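Local structure of structural polyprotein, VP1 (Israeli acute paralysis virus, 5CDD) at residues Tyr88-Thr100 against Asp165-Ile179. The protein probably serves as a structural component of the virion, forming part of the capsid shell as one product of a larger structural polyprotein. Residues are numbered along the deposited sequence; the frame is centred on the assembly and turned at random.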
ATOM      1  N   TYR A  88      15.978 -32.415 -26.308  1.00 27.40           N
ATOM      2  CA  TYR A  88      15.719 -31.019 -25.978  1.00 27.26           C
ATOM      3  C   TYR A  88      14.223 -30.880 -25.723  1.00 27.85           C
ATOM      4  O   TYR A  88      13.446 -31.784 -26.036  1.00 26.92           O
ATOM      5  CB  TYR A  88      16.177 -30.082 -27.105  1.00 25.86           C
ATOM      6  CG  TYR A  88      15.297 -30.034 -28.334  1.00 26.21           C
ATOM      7  CD1 TYR A  88      14.075 -29.359 -28.321  1.00 26.56           C
ATOM      8  CD2 TYR A  88      15.704 -30.629 -29.524  1.00 26.87           C
ATOM      9  CE1 TYR A  88      13.285 -29.276 -29.466  1.00 28.27           C
ATOM     10  CE2 TYR A  88      14.923 -30.553 -30.673  1.00 29.34           C
ATOM     11  CZ  TYR A  88      13.718 -29.875 -30.639  1.00 29.92           C
ATOM     12  OH  TYR A  88      12.951 -29.796 -31.780  1.00 33.10           O
ATOM     13  N   ARG A  89      13.817 -29.752 -25.155  1.00 29.16           N
ATOM     14  CA  ARG A  89      12.414 -29.545 -24.840  1.00 27.89           C
ATOM     15  C   ARG A  89      12.155 -28.090 -24.479  1.00 27.54           C
ATOM     16  O   ARG A  89      12.913 -27.490 -23.723  1.00 30.41           O
ATOM     17  CB  ARG A  89      12.040 -30.464 -23.679  1.00 28.60           C
ATOM     18  CG  ARG A  89      10.649 -30.297 -23.140  1.00 31.88           C
ATOM     19  CD  ARG A  89      10.643 -29.487 -21.859  1.00 30.41           C
ATOM     20  NE  ARG A  89       9.385 -29.682 -21.147  1.00 33.42           N
ATOM     21  CZ  ARG A  89       9.072 -29.088 -20.003  1.00 33.90           C
ATOM     22  NH1 ARG A  89       9.927 -28.250 -19.433  1.00 35.48           N
ATOM     23  NH2 ARG A  89       7.907 -29.344 -19.425  1.00 35.66           N
ATOM     24  N   GLY A  90      11.085 -27.525 -25.027  1.00 26.76           N
ATOM     25  CA  GLY A  90      10.762 -26.138 -24.745  1.00 26.33           C
ATOM     26  C   GLY A  90      10.877 -25.250 -25.970  1.00 26.94           C
ATOM     27  O   GLY A  90      11.372 -25.678 -27.014  1.00 26.32           O
ATOM     28  N   GLY A  91      10.427 -24.006 -25.835  1.00 27.70           N
ATOM     29  CA  GLY A  91      10.468 -23.062 -26.939  1.00 26.80           C
ATOM     30  C   GLY A  91      11.825 -22.439 -27.206  1.00 26.81           C
ATOM     31  O   GLY A  91      12.820 -22.786 -26.566  1.00 26.86           O
ATOM     32  N   ARG A  92      11.858 -21.505 -28.154  1.00 26.74           N
ATOM     33  CA  ARG A  92      13.090 -20.825 -28.543  1.00 27.59           C
ATOM     34  C   ARG A  92      12.856 -19.337 -28.814  1.00 27.44           C
ATOM     35  O   ARG A  92      11.758 -18.928 -29.182  1.00 29.09           O
ATOM     36  CB  ARG A  92      13.662 -21.489 -29.797  1.00 27.77           C
ATOM     37  CG  ARG A  92      14.009 -22.958 -29.613  1.00 30.33           C
ATOM     38  CD  ARG A  92      13.862 -23.722 -30.914  1.00 34.53           C
ATOM     39  NE  ARG A  92      14.192 -25.138 -30.769  1.00 39.14           N
ATOM     40  CZ  ARG A  92      15.429 -25.613 -30.653  1.00 40.26           C
ATOM     41  NH1 ARG A  92      16.465 -24.783 -30.667  1.00 42.01           N
ATOM     42  NH2 ARG A  92      15.633 -26.917 -30.529  1.00 41.18           N
ATOM     43  N   ARG A  93      13.899 -18.534 -28.628  1.00 26.61           N
ATOM     44  CA  ARG A  93      13.820 -17.095 -28.854  1.00 25.18           C
ATOM     45  C   ARG A  93      14.885 -16.641 -29.841  1.00 25.41           C
ATOM     46  O   ARG A  93      15.996 -17.175 -29.859  1.00 25.34           O
ATOM     47  CB  ARG A  93      13.996 -16.338 -27.535  1.00 23.91           C
ATOM     48  CG  ARG A  93      12.808 -16.445 -26.599  1.00 23.71           C
ATOM     49  CD  ARG A  93      13.123 -15.878 -25.228  1.00 22.90           C
ATOM     50  NE  ARG A  93      11.941 -15.862 -24.372  1.00 24.99           N
ATOM     51  CZ  ARG A  93      11.970 -15.638 -23.063  1.00 25.59           C
ATOM     52  NH1 ARG A  93      13.126 -15.412 -22.458  1.00 24.41           N
ATOM     53  NH2 ARG A  93      10.847 -15.638 -22.360  1.00 27.04           N
ATOM     54  N   TYR A  94      14.538 -15.656 -30.664  1.00 25.94           N
ATOM     55  CA  TYR A  94      15.465 -15.119 -31.653  1.00 25.85           C
ATOM     56  C   TYR A  94      15.421 -13.597 -31.683  1.00 24.87           C
ATOM     57  O   TYR A  94      14.378 -12.990 -31.444  1.00 25.77           O
ATOM     58  CB  TYR A  94      15.132 -15.635 -33.059  1.00 26.37           C
ATOM     59  CG  TYR A  94      15.173 -17.136 -33.222  1.00 27.96           C
ATOM     60  CD1 TYR A  94      14.063 -17.922 -32.919  1.00 28.52           C
ATOM     61  CD2 TYR A  94      16.321 -17.772 -33.692  1.00 28.57           C
ATOM     62  CE1 TYR A  94      14.094 -19.309 -33.082  1.00 31.07           C
ATOM     63  CE2 TYR A  94      16.366 -19.154 -33.858  1.00 30.75           C
ATOM     64  CZ  TYR A  94      15.249 -19.917 -33.552  1.00 31.66           C
ATOM     65  OH  TYR A  94      15.291 -21.284 -33.718  1.00 34.47           O
ATOM     66  N   LYS A  95      16.563 -12.986 -31.972  1.00 24.95           N
ATOM     67  CA  LYS A  95      16.655 -11.537 -32.079  1.00 25.61           C
ATOM     68  C   LYS A  95      17.433 -11.221 -33.346  1.00 25.97           C
ATOM     69  O   LYS A  95      18.555 -11.698 -33.531  1.00 25.96           O
ATOM     70  CB  LYS A  95      17.370 -10.929 -30.868  1.00 23.38           C
ATOM     71  CG  LYS A  95      16.647 -11.122 -29.549  1.00 23.96           C
ATOM     72  CD  LYS A  95      17.179 -10.171 -28.486  1.00 23.65           C
ATOM     73  CE  LYS A  95      16.647 -10.533 -27.106  1.00 24.50           C
ATOM     74  NZ  LYS A  95      15.163 -10.673 -27.089  1.00 25.41           N
ATOM     75  N   PHE A  96      16.829 -10.433 -34.226  1.00 26.56           N
ATOM     76  CA  PHE A  96      17.480 -10.062 -35.472  1.00 26.08           C
ATOM     77  C   PHE A  96      17.823  -8.581 -35.463  1.00 25.50           C
ATOM     78  O   PHE A  96      16.936  -7.730 -35.533  1.00 25.63           O
ATOM     79  CB  PHE A  96      16.572 -10.377 -36.665  1.00 27.04           C
ATOM     80  CG  PHE A  96      16.066 -11.791 -36.687  1.00 29.75           C
ATOM     81  CD1 PHE A  96      14.976 -12.167 -35.906  1.00 30.95           C
ATOM     82  CD2 PHE A  96      16.689 -12.754 -37.476  1.00 31.53           C
ATOM     83  CE1 PHE A  96      14.510 -13.485 -35.909  1.00 31.98           C
ATOM     84  CE2 PHE A  96      16.235 -14.075 -37.487  1.00 32.49           C
ATOM     85  CZ  PHE A  96      15.141 -14.442 -36.701  1.00 32.43           C
ATOM     86  N   PHE A  97      19.113  -8.276 -35.363  1.00 25.76           N
ATOM     87  CA  PHE A  97      19.566  -6.893 -35.359  1.00 25.85           C
ATOM     88  C   PHE A  97      19.844  -6.471 -36.796  1.00 27.46           C
ATOM     89  O   PHE A  97      20.836  -6.881 -37.396  1.00 29.16           O
ATOM     90  CB  PHE A  97      20.835  -6.739 -34.520  1.00 23.30           C
ATOM     91  CG  PHE A  97      20.685  -7.197 -33.099  1.00 21.58           C
ATOM     92  CD1 PHE A  97      20.685  -8.552 -32.784  1.00 21.03           C
ATOM     93  CD2 PHE A  97      20.540  -6.271 -32.070  1.00 20.95           C
ATOM     94  CE1 PHE A  97      20.547  -8.980 -31.463  1.00 18.95           C
ATOM     95  CE2 PHE A  97      20.400  -6.689 -30.747  1.00 19.43           C
ATOM     96  CZ  PHE A  97      20.404  -8.046 -30.444  1.00 18.55           C
ATOM     97  N   ASN A  98      18.953  -5.656 -37.343  1.00 29.20           N
ATOM     98  CA  ASN A  98      19.076  -5.176 -38.710  1.00 31.51           C
ATOM     99  C   ASN A  98      20.375  -4.416 -38.962  1.00 31.95           C
ATOM    100  O   ASN A  98      20.793  -3.595 -38.148  1.00 32.86           O
ATOM    101  CB  ASN A  98      17.887  -4.273 -39.042  1.00 34.09           C
ATOM    102  CG  ASN A  98      18.018  -3.614 -40.395  1.00 35.35           C
ATOM    103  OD1 ASN A  98      18.034  -4.286 -41.428  1.00 36.95           O
ATOM    104  ND2 ASN A  98      18.117  -2.288 -40.399  1.00 35.47           N
ATOM    105  N   THR A  99      21.008  -4.701 -40.096  1.00 32.10           N
ATOM    106  CA  THR A  99      22.247  -4.030 -40.481  1.00 32.84           C
ATOM    107  C   THR A  99      22.125  -3.620 -41.944  1.00 34.19           C
ATOM    108  O   THR A  99      23.107  -3.243 -42.584  1.00 36.23           O
ATOM    109  CB  THR A  99      23.481  -4.950 -40.318  1.00 31.74           C
ATOM    110  OG1 THR A  99      23.391  -6.051 -41.232  1.00 31.09           O
ATOM    111  CG2 THR A  99      23.562  -5.480 -38.896  1.00 31.26           C
ATOM    112  N   THR A 100      20.902  -3.697 -42.457  1.00 35.29           N
ATOM    113  CA  THR A 100      20.606  -3.352 -43.842  1.00 36.77           C
ATOM    114  C   THR A 100      20.413  -1.851 -44.008  1.00 38.32           C
ATOM    115  O   THR A 100      19.605  -1.246 -43.307  1.00 39.42           O
ATOM    116  CB  THR A 100      19.306  -4.029 -44.319  1.00 35.77           C
ATOM    117  OG1 THR A 100      19.314  -5.411 -43.945  1.00 37.94           O
ATOM    118  CG2 THR A 100      19.177  -3.920 -45.828  1.00 35.44           C
ATOM    119  N   ASP A 165       7.300 -30.668 -34.032  1.00 38.34           N
ATOM    120  CA  ASP A 165       7.170 -29.470 -33.220  1.00 35.62           C
ATOM    121  C   ASP A 165       7.228 -28.241 -34.121  1.00 34.39           C
ATOM    122  O   ASP A 165       7.544 -28.341 -35.309  1.00 33.23           O
ATOM    123  CB  ASP A 165       8.282 -29.423 -32.167  1.00 36.79           C
ATOM    124  CG  ASP A 165       9.668 -29.439 -32.778  1.00 38.57           C
ATOM    125  OD1 ASP A 165       9.923 -30.286 -33.659  1.00 39.83           O
ATOM    126  OD2 ASP A 165      10.505 -28.607 -32.369  1.00 39.16           O
ATOM    127  N   SER A 166       6.919 -27.084 -33.547  1.00 33.42           N
ATOM    128  CA  SER A 166       6.910 -25.824 -34.282  1.00 32.92           C
ATOM    129  C   SER A 166       8.281 -25.187 -34.456  1.00 32.03           C
ATOM    130  O   SER A 166       9.205 -25.436 -33.686  1.00 31.13           O
ATOM    131  CB  SER A 166       5.969 -24.836 -33.591  1.00 33.76           C
ATOM    132  OG  SER A 166       6.291 -24.727 -32.210  1.00 35.82           O
ATOM    133  N   SER A 167       8.395 -24.360 -35.488  1.00 31.84           N
ATOM    134  CA  SER A 167       9.634 -23.666 -35.799  1.00 30.71           C
ATOM    135  C   SER A 167       9.297 -22.253 -36.271  1.00 29.93           C
ATOM    136  O   SER A 167       8.126 -21.891 -36.378  1.00 29.19           O
ATOM    137  CB  SER A 167      10.403 -24.427 -36.886  1.00 30.87           C
ATOM    138  OG  SER A 167      11.614 -23.771 -37.212  1.00 35.74           O
ATOM    139  N   LEU A 168      10.322 -21.457 -36.549  1.00 29.59           N
ATOM    140  CA  LEU A 168      10.112 -20.088 -37.000  1.00 29.19           C
ATOM    141  C   LEU A 168      10.332 -19.918 -38.504  1.00 29.34           C
ATOM    142  O   LEU A 168      11.131 -20.629 -39.118  1.00 29.29           O
ATOM    143  CB  LEU A 168      11.054 -19.144 -36.250  1.00 28.43           C
ATOM    144  CG  LEU A 168      10.913 -17.652 -36.554  1.00 27.58           C
ATOM    145  CD1 LEU A 168       9.668 -17.127 -35.863  1.00 29.65           C
ATOM    146  CD2 LEU A 168      12.141 -16.901 -36.070  1.00 27.92           C
ATOM    147  N   MET A 169       9.605 -18.973 -39.090  1.00 29.49           N
ATOM    148  CA  MET A 169       9.736 -18.666 -40.506  1.00 30.40           C
ATOM    149  C   MET A 169       9.926 -17.158 -40.634  1.00 31.08           C
ATOM    150  O   MET A 169       9.106 -16.377 -40.158  1.00 30.82           O
ATOM    151  CB  MET A 169       8.497 -19.106 -41.279  1.00 31.21           C
ATOM    152  CG  MET A 169       8.604 -18.826 -42.765  1.00 33.21           C
ATOM    153  SD  MET A 169       7.314 -19.620 -43.714  1.00 39.25           S
ATOM    154  CE  MET A 169       5.953 -18.467 -43.482  1.00 38.43           C
ATOM    155  N   TYR A 170      11.013 -16.762 -41.284  1.00 32.03           N
ATOM    156  CA  TYR A 170      11.359 -15.356 -41.452  1.00 32.86           C
ATOM    157  C   TYR A 170      10.892 -14.774 -42.784  1.00 33.32           C
ATOM    158  O   TYR A 170      10.789 -15.483 -43.780  1.00 33.76           O
ATOM    159  CB  TYR A 170      12.873 -15.212 -41.338  1.00 34.68           C
ATOM    160  CG  TYR A 170      13.343 -13.837 -40.959  1.00 36.87           C
ATOM    161  CD1 TYR A 170      13.121 -13.338 -39.679  1.00 37.99           C
ATOM    162  CD2 TYR A 170      14.030 -13.040 -41.872  1.00 37.81           C
ATOM    163  CE1 TYR A 170      13.576 -12.077 -39.312  1.00 41.43           C
ATOM    164  CE2 TYR A 170      14.489 -11.777 -41.519  1.00 40.12           C
ATOM    165  CZ  TYR A 170      14.259 -11.301 -40.236  1.00 42.06           C
ATOM    166  OH  TYR A 170      14.711 -10.053 -39.871  1.00 45.45           O
ATOM    167  N   PHE A 171      10.617 -13.474 -42.798  1.00 33.72           N
ATOM    168  CA  PHE A 171      10.179 -12.810 -44.017  1.00 34.37           C
ATOM    169  C   PHE A 171      10.379 -11.300 -43.980  1.00 35.28           C
ATOM    170  O   PHE A 171      10.218 -10.665 -42.943  1.00 36.08           O
ATOM    171  CB  PHE A 171       8.701 -13.094 -44.290  1.00 34.76           C
ATOM    172  CG  PHE A 171       8.187 -12.423 -45.533  1.00 36.90           C
ATOM    173  CD1 PHE A 171       8.424 -12.978 -46.787  1.00 38.12           C
ATOM    174  CD2 PHE A 171       7.523 -11.202 -45.456  1.00 37.28           C
ATOM    175  CE1 PHE A 171       8.011 -12.327 -47.947  1.00 38.00           C
ATOM    176  CE2 PHE A 171       7.107 -10.541 -46.612  1.00 38.55           C
ATOM    177  CZ  PHE A 171       7.352 -11.105 -47.860  1.00 37.93           C
ATOM    178  N   SER A 172      10.727 -10.731 -45.128  1.00 36.82           N
ATOM    179  CA  SER A 172      10.920  -9.290 -45.249  1.00 37.83           C
ATOM    180  C   SER A 172      10.597  -8.896 -46.684  1.00 38.32           C
ATOM    181  O   SER A 172      10.818  -9.676 -47.607  1.00 39.26           O
ATOM    182  CB  SER A 172      12.366  -8.905 -44.914  1.00 38.29           C
ATOM    183  OG  SER A 172      12.558  -7.496 -44.968  1.00 38.58           O
ATOM    184  N   ASN A 173      10.076  -7.691 -46.876  1.00 38.48           N
ATOM    185  CA  ASN A 173       9.737  -7.245 -48.220  1.00 38.99           C
ATOM    186  C   ASN A 173      10.946  -6.724 -48.991  1.00 39.60           C
ATOM    187  O   ASN A 173      10.890  -6.581 -50.206  1.00 41.03           O
ATOM    188  CB  ASN A 173       8.633  -6.175 -48.170  1.00 38.65           C
ATOM    189  CG  ASN A 173       9.060  -4.922 -47.429  1.00 39.04           C
ATOM    190  OD1 ASN A 173       9.998  -4.950 -46.642  1.00 40.15           O
ATOM    191  ND2 ASN A 173       8.359  -3.820 -47.666  1.00 38.24           N
ATOM    192  N   THR A 174      12.041  -6.468 -48.287  1.00 39.23           N
ATOM    193  CA  THR A 174      13.253  -5.960 -48.908  1.00 40.14           C
ATOM    194  C   THR A 174      14.386  -6.919 -48.612  1.00 40.84           C
ATOM    195  O   THR A 174      14.270  -7.760 -47.725  1.00 40.40           O
ATOM    196  CB  THR A 174      13.620  -4.591 -48.337  1.00 39.96           C
ATOM    197  OG1 THR A 174      14.042  -4.730 -46.973  1.00 41.91           O
ATOM    198  CG2 THR A 174      12.407  -3.663 -48.397  1.00 39.48           C
ATOM    199  N   SER A 175      15.484  -6.788 -49.344  1.00 42.31           N
ATOM    200  CA  SER A 175      16.632  -7.647 -49.133  1.00 43.70           C
ATOM    201  C   SER A 175      17.275  -7.201 -47.832  1.00 42.98           C
ATOM    202  O   SER A 175      17.600  -6.023 -47.661  1.00 43.28           O
ATOM    203  CB  SER A 175      17.609  -7.485 -50.281  1.00 46.46           C
ATOM    204  OG  SER A 175      18.458  -8.614 -50.367  1.00 53.50           O
ATOM    205  N   THR A 176      17.443  -8.142 -46.910  1.00 42.51           N
ATOM    206  CA  THR A 176      18.016  -7.830 -45.613  1.00 41.11           C
ATOM    207  C   THR A 176      19.342  -8.499 -45.287  1.00 40.49           C
ATOM    208  O   THR A 176      19.804  -9.405 -45.975  1.00 41.25           O
ATOM    209  CB  THR A 176      17.031  -8.174 -44.480  1.00 40.32           C
ATOM    210  OG1 THR A 176      16.627  -9.545 -44.586  1.00 39.55           O
ATOM    211  CG2 THR A 176      15.812  -7.283 -44.560  1.00 39.41           C
ATOM    212  N   THR A 177      19.940  -8.013 -44.210  1.00 39.32           N
ATOM    213  CA  THR A 177      21.199  -8.512 -43.692  1.00 39.16           C
ATOM    214  C   THR A 177      21.182  -8.165 -42.204  1.00 37.89           C
ATOM    215  O   THR A 177      21.156  -6.992 -41.835  1.00 38.27           O
ATOM    216  CB  THR A 177      22.398  -7.838 -44.386  1.00 39.61           C
ATOM    217  OG1 THR A 177      23.607  -8.269 -43.754  1.00 42.85           O
ATOM    218  CG2 THR A 177      22.293  -6.320 -44.318  1.00 39.20           C
ATOM    219  N   GLN A 178      21.168  -9.181 -41.346  1.00 36.61           N
ATOM    220  CA  GLN A 178      21.118  -8.922 -39.913  1.00 34.74           C
ATOM    221  C   GLN A 178      21.999  -9.818 -39.062  1.00 32.82           C
ATOM    222  O   GLN A 178      22.452 -10.877 -39.499  1.00 31.86           O
ATOM    223  CB  GLN A 178      19.678  -9.044 -39.402  1.00 36.26           C
ATOM    224  CG  GLN A 178      18.611  -8.688 -40.421  1.00 39.30           C
ATOM    225  CD  GLN A 178      18.152  -9.887 -41.231  1.00 38.95           C
ATOM    226  OE1 GLN A 178      18.959 -10.688 -41.700  1.00 39.78           O
ATOM    227  NE2 GLN A 178      16.846 -10.006 -41.408  1.00 39.06           N
ATOM    228  N   ILE A 179      22.237  -9.365 -37.836  1.00 31.51           N
ATOM    229  CA  ILE A 179      23.018 -10.120 -36.870  1.00 30.00           C
ATOM    230  C   ILE A 179      21.977 -10.951 -36.132  1.00 30.08           C
ATOM    231  O   ILE A 179      21.025 -10.407 -35.572  1.00 30.96           O
ATOM    232  CB  ILE A 179      23.726  -9.196 -35.862  1.00 28.49           C
ATOM    233  CG1 ILE A 179      24.652  -8.224 -36.601  1.00 28.49           C
ATOM    234  CG2 ILE A 179      24.517 -10.029 -34.873  1.00 26.92           C
ATOM    235  CD1 ILE A 179      25.281  -7.172 -35.713  1.00 25.41           C
TER
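Phe96 and Tyr170 meet between the two facing sheets of the jelly-roll expected of this capsid family, where the axes of strands 92-98 and 166-172 approach to 9.0 Å and run nearly parallel. Tyr170 sends CE1 over the centre of one face of the Phe96 ring, 3.6 Å from Phe96 CG, while the ring planes stay 32° apart. The two side chains reach across the gap from facing strands and overlap alongside one another; Tyr170 CG, roughly anti to N (chi1 -157°), carries its ring across to Phe96. Leu168 fills in beside them, its CD2 branch touching the edge of Phe96 at CZ and lying 3.8 Å from Tyr94 CD1. At one end Tyr88 OH donates to Asp165 OD2 (2.8 Å), reaching it from above the carboxylate plane; Arg117 forms a salt bridge with the same oxygen.

Beyond the loop at 173-175, the strand leading to Ile179 joins the sheet of 92-98 antiparallel. Phe97 and Ile179 exchange backbone hydrogen bonds, Phe97 N to Ile179 O and Ile179 N to Phe97 O, each 2.9 Å. The backbone bond Thr99 N to Thr177 O follows (2.9 Å), and the Thr100 hydroxyl OG1 then takes Thr177 N (2.7 Å). Asn98 OD1 accepts from Thr100 N in an Asx turn. Apolar packing thus joins the two sheets, with one phenol-carboxylate bond between them at the Tyr88 end, while backbone bonds and the Thr100 hydroxyl hold the strand pairing at the other.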